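Local coordinates for protein aminopeptidase N (Francisella tularensis subsp. tularensis, PDB 5DLL) that is a zinc-dependent aminopeptidase of the M1 family that removes N-terminal amino acids from peptides and probably takes part in degrading peptides left by intracellular protein breakdown, at residues G125-T130 with Y226-D231; Q131-G136 with A274-G279; A207-T212 with Y237-V242; V242-K247 with L302-V307; N281-K286 with G308-H313. All blocks are in the same frame, centred on the assembly; numbering follows the deposited sequence.

The five contacts run from the N-terminal domain into the zinc site. The first segments of contacts 1 and 2 adjoin, and each meets a part of the mixed five-stranded sheet of the catalytic domain; the two centres are about 17 Å apart. Contact 3 is nested in the chain loop closed by contact 2. It sets edge strand 207-214 of that sheet against helix 236-253. The same helix continues into contact 4, which shares Val242 and packs on helix 297-312. Contact 5, with its centre about 9 Å from that of contact 4, returns helix 297-312 to the sheet. Contacts 2 and 5 meet through neighbouring strands 274-275 and 280-284. Glu276 of contact 2 lies near the zinc, and contact 5 holds its ligands His309 and His313.

Contact 1. Residues G125-T130 with Y226-D231; sequences GDVFST and YAFKQD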
# COMPACT_ATOMS: atom_id res chain seq x y z
N GLY A 125 -24.41 -6.07 -12.10
CA GLY A 125 -25.18 -4.84 -12.24
C GLY A 125 -25.25 -4.35 -13.68
O GLY A 125 -25.02 -3.17 -13.94
N ASP A 126 -25.58 -5.27 -14.58
CA ASP A 126 -25.71 -5.00 -16.03
C ASP A 126 -24.40 -4.53 -16.68
O ASP A 126 -24.42 -3.67 -17.57
CB ASP A 126 -26.83 -3.99 -16.30
CG ASP A 126 -28.14 -4.38 -15.65
OD1 ASP A 126 -28.50 -5.58 -15.68
OD2 ASP A 126 -28.82 -3.49 -15.10
N VAL A 127 -23.28 -5.10 -16.25
CA VAL A 127 -21.97 -4.74 -16.80
C VAL A 127 -20.98 -5.90 -16.74
O VAL A 127 -20.69 -6.43 -15.67
CB VAL A 127 -21.40 -3.48 -16.10
CG1 VAL A 127 -21.48 -3.60 -14.58
CG2 VAL A 127 -19.97 -3.19 -16.54
N PHE A 128 -20.48 -6.31 -17.90
CA PHE A 128 -19.45 -7.34 -17.97
C PHE A 128 -18.12 -6.74 -17.56
O PHE A 128 -17.83 -5.59 -17.87
CB PHE A 128 -19.31 -7.90 -19.39
CG PHE A 128 -20.50 -8.69 -19.85
CD1 PHE A 128 -20.61 -10.04 -19.55
CD2 PHE A 128 -21.50 -8.09 -20.60
CE1 PHE A 128 -21.70 -10.77 -19.99
CE2 PHE A 128 -22.59 -8.82 -21.04
CZ PHE A 128 -22.69 -10.15 -20.73
N SER A 129 -17.32 -7.53 -16.87
CA SER A 129 -16.05 -7.08 -16.34
C SER A 129 -15.20 -8.31 -16.04
O SER A 129 -15.74 -9.37 -15.77
CB SER A 129 -16.27 -6.25 -15.07
OG SER A 129 -15.11 -6.20 -14.26
N THR A 130 -13.88 -8.16 -16.08
CA THR A 130 -12.98 -9.28 -15.85
C THR A 130 -12.07 -9.05 -14.66
O THR A 130 -12.06 -7.97 -14.06
CB THR A 130 -12.07 -9.52 -17.07
OG1 THR A 130 -11.22 -8.39 -17.26
CG2 THR A 130 -12.89 -9.76 -18.33
N TYR A 226 -14.21 5.90 -17.34
CA TYR A 226 -15.58 5.41 -17.49
C TYR A 226 -16.17 5.02 -16.14
O TYR A 226 -15.54 4.31 -15.35
CB TYR A 226 -15.61 4.19 -18.41
CG TYR A 226 -15.36 4.51 -19.87
CD1 TYR A 226 -16.41 4.90 -20.70
CD2 TYR A 226 -14.09 4.39 -20.42
CE1 TYR A 226 -16.19 5.18 -22.04
CE2 TYR A 226 -13.87 4.67 -21.76
CZ TYR A 226 -14.92 5.07 -22.57
OH TYR A 226 -14.70 5.35 -23.90
N ALA A 227 -17.40 5.48 -15.88
CA ALA A 227 -18.12 5.12 -14.66
C ALA A 227 -19.62 5.39 -14.85
O ALA A 227 -20.02 6.00 -15.83
CB ALA A 227 -17.59 5.90 -13.47
N PHE A 228 -20.43 4.94 -13.90
CA PHE A 228 -21.87 5.16 -13.96
C PHE A 228 -22.19 6.65 -13.88
O PHE A 228 -21.40 7.43 -13.35
CB PHE A 228 -22.59 4.41 -12.84
CG PHE A 228 -22.62 2.92 -13.01
CD1 PHE A 228 -23.39 2.34 -14.02
CD2 PHE A 228 -21.91 2.08 -12.16
CE1 PHE A 228 -23.44 0.97 -14.18
CE2 PHE A 228 -21.95 0.71 -12.32
CZ PHE A 228 -22.71 0.15 -13.33
N LYS A 229 -23.36 7.02 -14.40
CA LYS A 229 -23.83 8.41 -14.39
C LYS A 229 -23.67 9.09 -13.03
O LYS A 229 -23.23 10.24 -12.95
CB LYS A 229 -25.30 8.45 -14.84
CG LYS A 229 -25.98 9.82 -14.78
CD LYS A 229 -25.26 10.86 -15.63
CE LYS A 229 -26.05 12.16 -15.67
NZ LYS A 229 -25.30 13.25 -16.36
N GLN A 230 -24.00 8.38 -11.96
CA GLN A 230 -24.01 8.95 -10.60
C GLN A 230 -22.61 9.08 -9.97
O GLN A 230 -22.42 9.90 -9.06
CB GLN A 230 -24.95 8.15 -9.68
CG GLN A 230 -24.63 6.67 -9.52
CD GLN A 230 -25.31 5.78 -10.55
OE1 GLN A 230 -25.65 6.22 -11.65
NE2 GLN A 230 -25.49 4.51 -10.20
N ASP A 231 -21.65 8.29 -10.44
CA ASP A 231 -20.28 8.30 -9.92
C ASP A 231 -19.32 9.23 -10.69
O ASP A 231 -18.31 9.67 -10.14
CB ASP A 231 -19.70 6.88 -9.93
CG ASP A 231 -20.43 5.92 -8.99
OD1 ASP A 231 -20.98 6.38 -7.96
OD2 ASP A 231 -20.45 4.70 -9.27
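Phe228 brings its ring tip up to the CG1 branch of Val127 and the backbone carbonyl of Gly125. The CZ atom does the touching. It lies 4.1 Å from Val127 CG1 and also 4.1 Å from Gly125 O. Both partners come to the ring obliquely. Phe228 does not start toward residues 125-130. With CG beside the backbone N and anti to the carbonyl carbon (chi1 -72°), the ring nevertheless swings its far end across. On the other side, Val127 directs its CB toward Phe228. Its CG1 sits between the backbone N and the carbonyl carbon (chi1 48°), and this is the branch that meets the ring.

The backbones stay well apart, with 10.3 Å between Val127 CA and Phe228 CA. Phe228 follows the end of strand 220-227. Its own O accepts a bond from Asp231 N at 3.0 Å, which ties the turn that carries the ring. Val127 leads into strand 128-131 of a four-stranded antiparallel sheet. Nearby, Tyr226 packs on Ile166 and Leu168 of the same small sheet.

The contact therefore joins that sheet to the five-stranded sheet of the catalytic domain. Only about 73 Å² is buried. With one apolar touch and an equally distant carbonyl oxygen, the chemistry is that of weak van der Waals contact, which sets little direction for either group.

Contact 2. Residues Q131-G136 with A274-G279; sequences QCEATG and AMENKG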
# COMPACT_ATOMS: atom_id res chain seq x y z
N GLN A 131 -11.31 -10.09 -14.34
CA GLN A 131 -10.21 -10.02 -13.40
C GLN A 131 -9.37 -11.26 -13.65
O GLN A 131 -9.85 -12.38 -13.45
CB GLN A 131 -10.71 -9.99 -11.96
CG GLN A 131 -9.64 -10.16 -10.90
CD GLN A 131 -8.56 -9.10 -10.98
OE1 GLN A 131 -8.84 -7.93 -11.23
NE2 GLN A 131 -7.31 -9.51 -10.77
N CYS A 132 -8.13 -11.08 -14.10
CA CYS A 132 -7.32 -12.20 -14.54
C CYS A 132 -6.06 -12.47 -13.71
O CYS A 132 -5.46 -13.53 -13.85
CB CYS A 132 -6.98 -12.03 -16.02
SG CYS A 132 -8.44 -12.03 -17.09
N GLU A 133 -5.64 -11.54 -12.86
CA GLU A 133 -4.55 -11.83 -11.93
C GLU A 133 -5.13 -12.58 -10.73
O GLU A 133 -6.13 -12.13 -10.18
CB GLU A 133 -3.84 -10.56 -11.46
CG GLU A 133 -2.64 -10.83 -10.54
CD GLU A 133 -1.85 -9.58 -10.20
OE1 GLU A 133 -2.42 -8.47 -10.20
OE2 GLU A 133 -0.64 -9.71 -9.92
N ALA A 134 -4.53 -13.70 -10.31
CA ALA A 134 -3.33 -14.30 -10.92
C ALA A 134 -3.64 -15.24 -12.08
O ALA A 134 -2.95 -15.23 -13.10
CB ALA A 134 -2.54 -15.04 -9.85
N THR A 135 -4.68 -16.07 -11.93
CA THR A 135 -4.97 -17.17 -12.86
C THR A 135 -6.44 -17.21 -13.30
O THR A 135 -7.01 -18.28 -13.50
CB THR A 135 -4.56 -18.53 -12.25
OG1 THR A 135 -5.24 -18.71 -11.00
CG2 THR A 135 -3.05 -18.60 -12.02
N GLY A 136 -7.05 -16.05 -13.47
CA GLY A 136 -8.44 -15.96 -13.87
C GLY A 136 -8.69 -16.02 -15.36
O GLY A 136 -9.84 -16.09 -15.78
N ALA A 274 -7.73 -2.17 -7.08
CA ALA A 274 -7.21 -1.58 -8.31
C ALA A 274 -6.44 -2.64 -9.08
O ALA A 274 -5.84 -3.53 -8.48
CB ALA A 274 -6.31 -0.40 -7.98
N MET A 275 -6.47 -2.56 -10.41
CA MET A 275 -5.76 -3.54 -11.23
C MET A 275 -5.12 -2.90 -12.45
O MET A 275 -5.75 -2.08 -13.13
CB MET A 275 -6.69 -4.69 -11.65
CG MET A 275 -6.03 -5.77 -12.49
SD MET A 275 -4.71 -6.69 -11.64
CE MET A 275 -3.62 -7.10 -13.01
N GLU A 276 -3.89 -3.31 -12.75
CA GLU A 276 -3.06 -2.64 -13.75
C GLU A 276 -3.25 -3.14 -15.18
O GLU A 276 -2.29 -3.16 -15.96
CB GLU A 276 -1.58 -2.77 -13.37
CG GLU A 276 -0.96 -4.15 -13.58
CD GLU A 276 -0.73 -4.93 -12.30
OE1 GLU A 276 -1.39 -4.63 -11.27
OE2 GLU A 276 0.12 -5.85 -12.34
N ASN A 277 -4.46 -3.54 -15.54
CA ASN A 277 -4.67 -4.15 -16.86
C ASN A 277 -4.17 -3.20 -17.94
O ASN A 277 -4.47 -2.01 -17.90
CB ASN A 277 -6.14 -4.52 -17.10
CG ASN A 277 -6.71 -5.39 -16.00
OD1 ASN A 277 -7.70 -5.02 -15.36
ND2 ASN A 277 -6.10 -6.55 -15.77
N LYS A 278 -3.40 -3.72 -18.88
CA LYS A 278 -2.69 -2.90 -19.86
C LYS A 278 -3.65 -2.02 -20.67
O LYS A 278 -4.51 -2.51 -21.39
CB LYS A 278 -1.86 -3.80 -20.79
CG LYS A 278 -1.13 -3.10 -21.93
CD LYS A 278 -0.11 -2.09 -21.45
CE LYS A 278 0.83 -1.66 -22.57
NZ LYS A 278 1.98 -2.59 -22.72
N GLY A 279 -3.49 -0.70 -20.51
CA GLY A 279 -4.29 0.28 -21.25
C GLY A 279 -5.70 0.47 -20.70
O GLY A 279 -6.47 1.28 -21.21
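Met275 runs CG opposite its backbone N (chi1 -179°) and folds at chi2 (64°), which brings SD across to Gln131 and Glu133. A further bend at chi3 sets CE. Glu133 comes to meet them with a chain that is extended beyond CG. Its OE1 lies 3.2 Å from Met275 SD and 3.3 Å from Met275 CE. The aliphatic part takes part too, since Glu133 CB is 3.8 Å from Met275 CE. Gln131 lies further back along the methionine, with OE1 3.8 Å from Met275 CG.

The Gln131 amide is fixed by its own segment. Its NE2 donates to Glu133 O at 2.9 Å, with an N-H...O angle of 160°. The bond lies in both the amide and the carbonyl plane and uses a carbonyl lone pair. It should hold the amide flat beside the methionine.

Two carboxylates also converge here: Glu133 OE1 is 4.1 Å from Glu276 OE1. Lys331, outside both segments, forms a salt bridge with Glu276 OE2 and would offset part of this negative charge. Between Lys331 and Glu133 OE2 there is only a long, weak ion pair. The nearest side-chain atom of Glu276 is about 4 Å from the zinc ion.

Residues 274-277 spell AMEN, the end of the GAMEN exopeptidase motif of M1 aminopeptidases. The clustered glutamates are consistent with the site that holds the substrate's N-terminal amine in relatives.

Contact 3. Residues A207-T212 with Y237-V242; sequences ASIKDT and YAMQAV
Both carboxylate oxygens of Asp211 are held, while its CB packs on Met239 of the neighbouring helix. Thr212 N donates to Asp211 OD1 at 2.6 Å, with an N-H...O angle of 150°. It meets OD1 on the anti side and somewhat out of the carboxylate plane. Asp211 OD2 forms a salt bridge with Lys243, one turn further along the helix from Met239.

Met239 carries the rest of the contact. Its chain starts extended and then bends at chi2 and chi3, which lays the methyl against the strand. Met239 CE is 3.7 Å from Asp211 CB and 3.5 Å from Ile209 O. It also lies 3.9 Å from Ile209 CG2. The Ile209 and Met239 side chains lie alongside each other and run opposite ways.

Strand 207-212 and helix 237-242 run at 34° to each other, and their axes approach to 10.2 Å. The strand is an outer strand of the five-stranded sheet of the catalytic domain. The helix follows the next strand, 220-227, and packs on the sheet, roughly along strand 207-212.

The contact is mixed in character. A methionine methyl packs on the strand, and beside it the bond from Asp211 to Lys243 adds an electrostatic tie between strand and helix.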
# COMPACT_ATOMS: atom_id res chain seq x y z
N ALA A 207 -21.14 6.24 -18.41
CA ALA A 207 -20.74 7.61 -18.68
C ALA A 207 -19.21 7.71 -18.74
O ALA A 207 -18.51 6.79 -18.30
CB ALA A 207 -21.29 8.55 -17.62
N SER A 208 -18.71 8.82 -19.26
CA SER A 208 -17.27 8.98 -19.45
C SER A 208 -16.79 10.42 -19.31
O SER A 208 -17.53 11.36 -19.58
CB SER A 208 -16.87 8.45 -20.83
OG SER A 208 -17.50 9.20 -21.87
N ILE A 209 -15.55 10.56 -18.87
CA ILE A 209 -14.79 11.80 -18.98
C ILE A 209 -13.65 11.53 -19.96
O ILE A 209 -12.78 10.71 -19.70
CB ILE A 209 -14.17 12.23 -17.63
CG1 ILE A 209 -15.26 12.53 -16.60
CG2 ILE A 209 -13.25 13.43 -17.81
CD1 ILE A 209 -14.75 12.57 -15.17
N LYS A 210 -13.68 12.22 -21.10
CA LYS A 210 -12.62 12.09 -22.10
C LYS A 210 -11.77 13.36 -22.13
O LYS A 210 -12.28 14.47 -22.01
CB LYS A 210 -13.22 11.78 -23.47
CG LYS A 210 -13.98 10.47 -23.51
CD LYS A 210 -13.96 9.86 -24.91
CE LYS A 210 -14.64 8.49 -24.93
NZ LYS A 210 -16.12 8.59 -24.80
N ASP A 211 -10.46 13.17 -22.28
CA ASP A 211 -9.50 14.27 -22.26
C ASP A 211 -8.26 13.82 -23.03
O ASP A 211 -8.27 12.74 -23.62
CB ASP A 211 -9.15 14.62 -20.81
CG ASP A 211 -8.63 16.05 -20.65
OD1 ASP A 211 -8.13 16.64 -21.63
OD2 ASP A 211 -8.70 16.57 -19.52
N THR A 212 -7.21 14.64 -23.03
CA THR A 212 -6.01 14.38 -23.83
C THR A 212 -4.72 14.69 -23.07
O THR A 212 -4.71 15.47 -22.12
CB THR A 212 -6.03 15.20 -25.13
OG1 THR A 212 -7.38 15.34 -25.60
CG2 THR A 212 -5.19 14.53 -26.21
N TYR A 237 -10.76 14.63 -10.38
CA TYR A 237 -9.42 14.67 -9.81
C TYR A 237 -8.55 13.50 -10.30
O TYR A 237 -7.35 13.67 -10.52
CB TYR A 237 -9.45 14.68 -8.28
CG TYR A 237 -8.06 14.85 -7.70
CD1 TYR A 237 -7.42 16.08 -7.73
CD2 TYR A 237 -7.36 13.77 -7.17
CE1 TYR A 237 -6.14 16.24 -7.23
CE2 TYR A 237 -6.08 13.92 -6.66
CZ TYR A 237 -5.48 15.16 -6.70
OH TYR A 237 -4.20 15.33 -6.20
N ALA A 238 -9.15 12.33 -10.47
CA ALA A 238 -8.44 11.16 -10.98
C ALA A 238 -7.81 11.43 -12.35
O ALA A 238 -6.67 11.04 -12.60
CB ALA A 238 -9.38 9.97 -11.07
N MET A 239 -8.56 12.09 -13.23
CA MET A 239 -8.05 12.47 -14.54
C MET A 239 -6.77 13.29 -14.39
O MET A 239 -5.81 13.09 -15.12
CB MET A 239 -9.09 13.28 -15.33
CG MET A 239 -8.64 13.70 -16.72
SD MET A 239 -8.16 12.33 -17.79
CE MET A 239 -9.76 11.88 -18.46
N GLN A 240 -6.78 14.21 -13.42
CA GLN A 240 -5.60 15.01 -13.12
C GLN A 240 -4.44 14.13 -12.63
O GLN A 240 -3.30 14.35 -13.02
CB GLN A 240 -5.92 16.09 -12.09
CG GLN A 240 -4.89 17.21 -12.04
CD GLN A 240 -4.64 17.83 -13.40
OE1 GLN A 240 -5.57 18.28 -14.07
NE2 GLN A 240 -3.38 17.85 -13.82
N ALA A 241 -4.75 13.16 -11.78
CA ALA A 241 -3.75 12.20 -11.30
C ALA A 241 -3.11 11.40 -12.43
O ALA A 241 -1.94 11.02 -12.34
CB ALA A 241 -4.35 11.26 -10.27
N VAL A 242 -3.87 11.15 -13.50
CA VAL A 242 -3.34 10.47 -14.68
C VAL A 242 -2.33 11.36 -15.42
O VAL A 242 -1.28 10.88 -15.87
CB VAL A 242 -4.48 10.07 -15.65
CG1 VAL A 242 -3.92 9.52 -16.96
CG2 VAL A 242 -5.39 9.04 -15.00

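Contact 4. Residues V242-K247 with L302-V307; sequences VKDSMK and LVQSVV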
# COMPACT_ATOMS: atom_id res chain seq x y z
N VAL A 242 -3.87 11.15 -13.50
CA VAL A 242 -3.34 10.47 -14.68
C VAL A 242 -2.33 11.36 -15.42
O VAL A 242 -1.28 10.88 -15.87
CB VAL A 242 -4.48 10.07 -15.65
CG1 VAL A 242 -3.92 9.52 -16.96
CG2 VAL A 242 -5.39 9.04 -15.00
N LYS A 243 -2.64 12.64 -15.52
CA LYS A 243 -1.73 13.60 -16.17
C LYS A 243 -0.45 13.81 -15.36
O LYS A 243 0.64 13.86 -15.92
CB LYS A 243 -2.44 14.94 -16.38
CG LYS A 243 -3.62 14.87 -17.34
CD LYS A 243 -4.33 16.21 -17.43
CE LYS A 243 -5.40 16.20 -18.50
NZ LYS A 243 -6.38 17.30 -18.28
N ASP A 244 -0.61 13.93 -14.04
CA ASP A 244 0.53 14.05 -13.12
C ASP A 244 1.42 12.80 -13.20
O ASP A 244 2.65 12.91 -13.17
CB ASP A 244 0.06 14.22 -11.67
CG ASP A 244 -0.87 15.42 -11.47
OD1 ASP A 244 -0.73 16.45 -12.19
OD2 ASP A 244 -1.74 15.33 -10.58
N SER A 245 0.79 11.63 -13.29
CA SER A 245 1.49 10.35 -13.38
C SER A 245 2.30 10.24 -14.66
O SER A 245 3.47 9.87 -14.64
CB SER A 245 0.50 9.19 -13.33
OG SER A 245 -0.29 9.24 -12.16
N MET A 246 1.65 10.54 -15.78
CA MET A 246 2.25 10.43 -17.10
C MET A 246 3.46 11.35 -17.25
O MET A 246 4.52 10.92 -17.73
CB MET A 246 1.23 10.75 -18.19
CG MET A 246 0.38 9.56 -18.63
SD MET A 246 -0.95 10.02 -19.75
CE MET A 246 -1.13 8.52 -20.70
N LYS A 247 3.29 12.60 -16.82
CA LYS A 247 4.35 13.61 -16.89
C LYS A 247 5.54 13.27 -16.00
O LYS A 247 6.69 13.47 -16.40
CB LYS A 247 3.78 14.98 -16.49
CG LYS A 247 4.79 16.12 -16.48
CD LYS A 247 4.10 17.44 -16.16
CE LYS A 247 5.10 18.49 -15.70
NZ LYS A 247 6.13 18.79 -16.74
N LEU A 302 -4.22 10.01 -1.69
CA LEU A 302 -4.37 8.57 -1.91
C LEU A 302 -4.89 8.25 -3.30
O LEU A 302 -4.40 7.31 -3.94
CB LEU A 302 -5.28 7.96 -0.85
CG LEU A 302 -4.67 7.88 0.56
CD1 LEU A 302 -5.75 7.63 1.61
CD2 LEU A 302 -3.59 6.81 0.61
N VAL A 303 -5.86 9.02 -3.78
CA VAL A 303 -6.37 8.90 -5.15
C VAL A 303 -5.24 9.06 -6.16
O VAL A 303 -5.15 8.30 -7.13
CB VAL A 303 -7.46 9.96 -5.46
CG1 VAL A 303 -7.74 10.06 -6.95
CG2 VAL A 303 -8.75 9.63 -4.71
N GLN A 304 -4.39 10.05 -5.91
CA GLN A 304 -3.22 10.30 -6.73
C GLN A 304 -2.27 9.10 -6.73
O GLN A 304 -1.84 8.65 -7.79
CB GLN A 304 -2.48 11.55 -6.22
CG GLN A 304 -1.41 12.09 -7.15
CD GLN A 304 -0.48 13.07 -6.47
OE1 GLN A 304 0.07 12.80 -5.40
NE2 GLN A 304 -0.28 14.22 -7.10
N SER A 305 -1.95 8.62 -5.53
CA SER A 305 -1.04 7.47 -5.32
C SER A 305 -1.55 6.19 -5.97
O SER A 305 -0.77 5.43 -6.57
CB SER A 305 -0.88 7.22 -3.81
OG SER A 305 -0.16 6.03 -3.57
N VAL A 306 -2.84 5.95 -5.81
CA VAL A 306 -3.51 4.79 -6.38
C VAL A 306 -3.42 4.80 -7.91
O VAL A 306 -2.95 3.85 -8.53
CB VAL A 306 -4.99 4.75 -5.93
CG1 VAL A 306 -5.82 3.80 -6.78
CG2 VAL A 306 -5.09 4.38 -4.45
N VAL A 307 -3.87 5.90 -8.51
CA VAL A 307 -3.83 6.06 -9.96
C VAL A 307 -2.38 5.98 -10.44
O VAL A 307 -2.08 5.31 -11.43
CB VAL A 307 -4.45 7.41 -10.40
CG1 VAL A 307 -4.22 7.67 -11.89
CG2 VAL A 307 -5.94 7.45 -10.09
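Helices 242-247 and 302-307 pack with axes 9.4 Å apart at closest and 51° between their directions, and their backbones come nearest at Val242 CA and Val307 CA, 6.5 Å apart. This is a helix-helix contact within the thermolysin-like catalytic domain of the M1 family.

Val242 starts away from the other helix. Its CG2 still reaches across, because chi1 of 173° sets CG1 opposite the backbone N and leaves CG2 beside it. Val307 aims its CB at the partner helix and offers CG1. The two side chains meet nearly perpendicular to each other.

Ser245 packs near the same spot, with OG 4.2 Å from Val307 CG1. That hydroxyl is hydrogen-bonded to Ala241 O in its own helix, so its polar end is satisfied while it borders the valine.

Beside this, Asp244 and Gln304 meet crosswise, with carboxylate and amide planes 89° apart. The gap of 3.9 Å from Asp244 OD2 to Gln304 NE2 is too long for a hydrogen bond. The other end of the amide, Gln304 OE1, is hydrogen-bonded to Asn347 ND2. The closest approach between the two segments is Val242 CG2 to Val307 CG1, at 3.6 Å.

Contact 5. Residues N281-K286 with G308-H313; sequences NIFNTK and GHEYFH. With ZN (zinc ion), chain B.
Glu310 starts toward strand 281-284 and then turns off toward the zinc site. Its CB lies 3.9 Å from Phe283 CZ and also borders the end of the Asn281 side chain. Its CG lies 3.6 Å from Phe283 CE2, approaching the ring obliquely. There the chain bends: CG is beside the backbone N, and chi2 of -55° folds the carboxylate away from the strand. The ring and carboxylate planes stand 79° apart. At the tip, Glu310 OE2 is 3.5 Å from Ala274 CB of the neighbouring strand. The same OE2 lies 4.3 Å from the zinc ion, too far to bind it. OE1 lies beside the backbone N and the carboxylate of Glu276.

The metal is held by the two histidines of the motif. His309 NE2 binds zinc at 2.2 Å and His313 NE2 at 2.1 Å, and Glu332 adds a carboxylate. A second shell orients the rings. His309 ND1 is hydrogen-bonded to Asp339 OD1, and His313 ND1 to Thr316 O. These bonds should fix the rotation of each imidazole and keep NE2 turned to the metal.

The strand and helix run nearly antiparallel, at 157°, with axes 9.8 Å apart. Phe283 and Asn281 pack against the first part of Glu310.

His309, Glu310 and His313 form the HExxH motif, with Glu332 from a later helix as third protein ligand. This is the zinc site of the gluzincin metallopeptidases, in which the motif glutamate probably acts as general base.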
# COMPACT_ATOMS: atom_id res chain seq x y z
N ASN A 281 -7.01 0.20 -16.90
CA ASN A 281 -6.95 -0.02 -15.47
C ASN A 281 -8.37 -0.05 -14.95
O ASN A 281 -9.26 0.61 -15.50
CB ASN A 281 -6.13 1.07 -14.80
CG ASN A 281 -4.66 1.04 -15.21
OD1 ASN A 281 -4.22 0.17 -15.96
ND2 ASN A 281 -3.89 2.00 -14.70
N ILE A 282 -8.60 -0.84 -13.91
CA ILE A 282 -9.92 -0.98 -13.31
C ILE A 282 -9.76 -0.74 -11.82
O ILE A 282 -8.81 -1.24 -11.20
CB ILE A 282 -10.54 -2.37 -13.58
CG1 ILE A 282 -10.61 -2.63 -15.10
CG2 ILE A 282 -11.94 -2.47 -12.98
CD1 ILE A 282 -11.36 -3.89 -15.49
N PHE A 283 -10.68 0.04 -11.26
CA PHE A 283 -10.61 0.43 -9.86
C PHE A 283 -11.96 0.27 -9.21
O PHE A 283 -12.99 0.35 -9.87
CB PHE A 283 -10.21 1.91 -9.72
CG PHE A 283 -8.85 2.25 -10.26
CD1 PHE A 283 -8.68 2.54 -11.60
CD2 PHE A 283 -7.75 2.32 -9.41
CE1 PHE A 283 -7.43 2.87 -12.11
CE2 PHE A 283 -6.50 2.65 -9.91
CZ PHE A 283 -6.34 2.92 -11.26
N ASN A 284 -11.93 0.06 -7.89
CA ASN A 284 -13.10 0.26 -7.05
C ASN A 284 -13.40 1.75 -7.08
O ASN A 284 -12.46 2.56 -7.04
CB ASN A 284 -12.77 -0.18 -5.62
CG ASN A 284 -14.01 -0.48 -4.80
OD1 ASN A 284 -15.02 0.21 -4.87
ND2 ASN A 284 -13.92 -1.53 -3.99
N THR A 285 -14.67 2.13 -7.15
CA THR A 285 -15.04 3.55 -7.21
C THR A 285 -14.57 4.33 -5.98
O THR A 285 -14.19 5.49 -6.10
CB THR A 285 -16.55 3.79 -7.38
OG1 THR A 285 -17.29 2.90 -6.54
CG2 THR A 285 -16.96 3.57 -8.83
N LYS A 286 -14.58 3.70 -4.81
CA LYS A 286 -14.22 4.40 -3.57
C LYS A 286 -12.76 4.84 -3.52
O LYS A 286 -12.42 5.75 -2.76
CB LYS A 286 -14.56 3.56 -2.33
CG LYS A 286 -13.71 2.31 -2.13
CD LYS A 286 -13.87 1.76 -0.72
CE LYS A 286 -13.18 0.41 -0.58
NZ LYS A 286 -12.97 0.03 0.85
N GLY A 308 -1.49 6.68 -9.73
CA GLY A 308 -0.07 6.64 -10.04
C GLY A 308 0.44 5.22 -10.12
O GLY A 308 0.94 4.79 -11.17
N HIS A 309 0.30 4.49 -9.02
CA HIS A 309 0.84 3.14 -8.90
C HIS A 309 0.46 2.25 -10.08
O HIS A 309 1.30 1.55 -10.64
CB HIS A 309 0.35 2.50 -7.60
CG HIS A 309 0.73 1.06 -7.45
ND1 HIS A 309 1.75 0.65 -6.61
CD2 HIS A 309 0.24 -0.06 -8.02
CE1 HIS A 309 1.86 -0.66 -6.68
NE2 HIS A 309 0.96 -1.12 -7.53
N GLU A 310 -0.82 2.27 -10.45
CA GLU A 310 -1.29 1.41 -11.52
C GLU A 310 -0.75 1.87 -12.88
O GLU A 310 -0.45 1.02 -13.73
CB GLU A 310 -2.83 1.33 -11.54
CG GLU A 310 -3.47 0.82 -10.25
CD GLU A 310 -2.96 -0.54 -9.77
OE1 GLU A 310 -2.59 -1.38 -10.62
OE2 GLU A 310 -2.92 -0.76 -8.54
N TYR A 311 -0.63 3.18 -13.10
CA TYR A 311 -0.04 3.68 -14.34
C TYR A 311 1.43 3.24 -14.49
O TYR A 311 1.89 2.92 -15.59
CB TYR A 311 -0.15 5.22 -14.47
CG TYR A 311 0.59 5.75 -15.69
CD1 TYR A 311 0.03 5.67 -16.96
CD2 TYR A 311 1.88 6.29 -15.58
CE1 TYR A 311 0.71 6.12 -18.08
CE2 TYR A 311 2.57 6.74 -16.69
CZ TYR A 311 1.99 6.66 -17.94
OH TYR A 311 2.66 7.11 -19.05
N PHE A 312 2.15 3.22 -13.37
CA PHE A 312 3.57 2.88 -13.38
C PHE A 312 3.82 1.42 -13.75
O PHE A 312 4.85 1.10 -14.33
CB PHE A 312 4.23 3.27 -12.05
CG PHE A 312 4.04 4.72 -11.67
CD1 PHE A 312 4.06 5.72 -12.65
CD2 PHE A 312 3.83 5.09 -10.36
CE1 PHE A 312 3.87 7.04 -12.32
CE2 PHE A 312 3.63 6.42 -10.02
CZ PHE A 312 3.66 7.39 -11.00
N HIS A 313 2.86 0.54 -13.45
CA HIS A 313 2.94 -0.86 -13.91
C HIS A 313 3.07 -0.99 -15.42
O HIS A 313 3.63 -1.97 -15.91
CB HIS A 313 1.73 -1.68 -13.46
CG HIS A 313 1.85 -2.23 -12.07
ND1 HIS A 313 2.93 -2.98 -11.66
CD2 HIS A 313 1.02 -2.13 -11.00
CE1 HIS A 313 2.76 -3.32 -10.39
NE2 HIS A 313 1.61 -2.82 -9.97
ZN ZN B . 0.61 -3.17 -8.10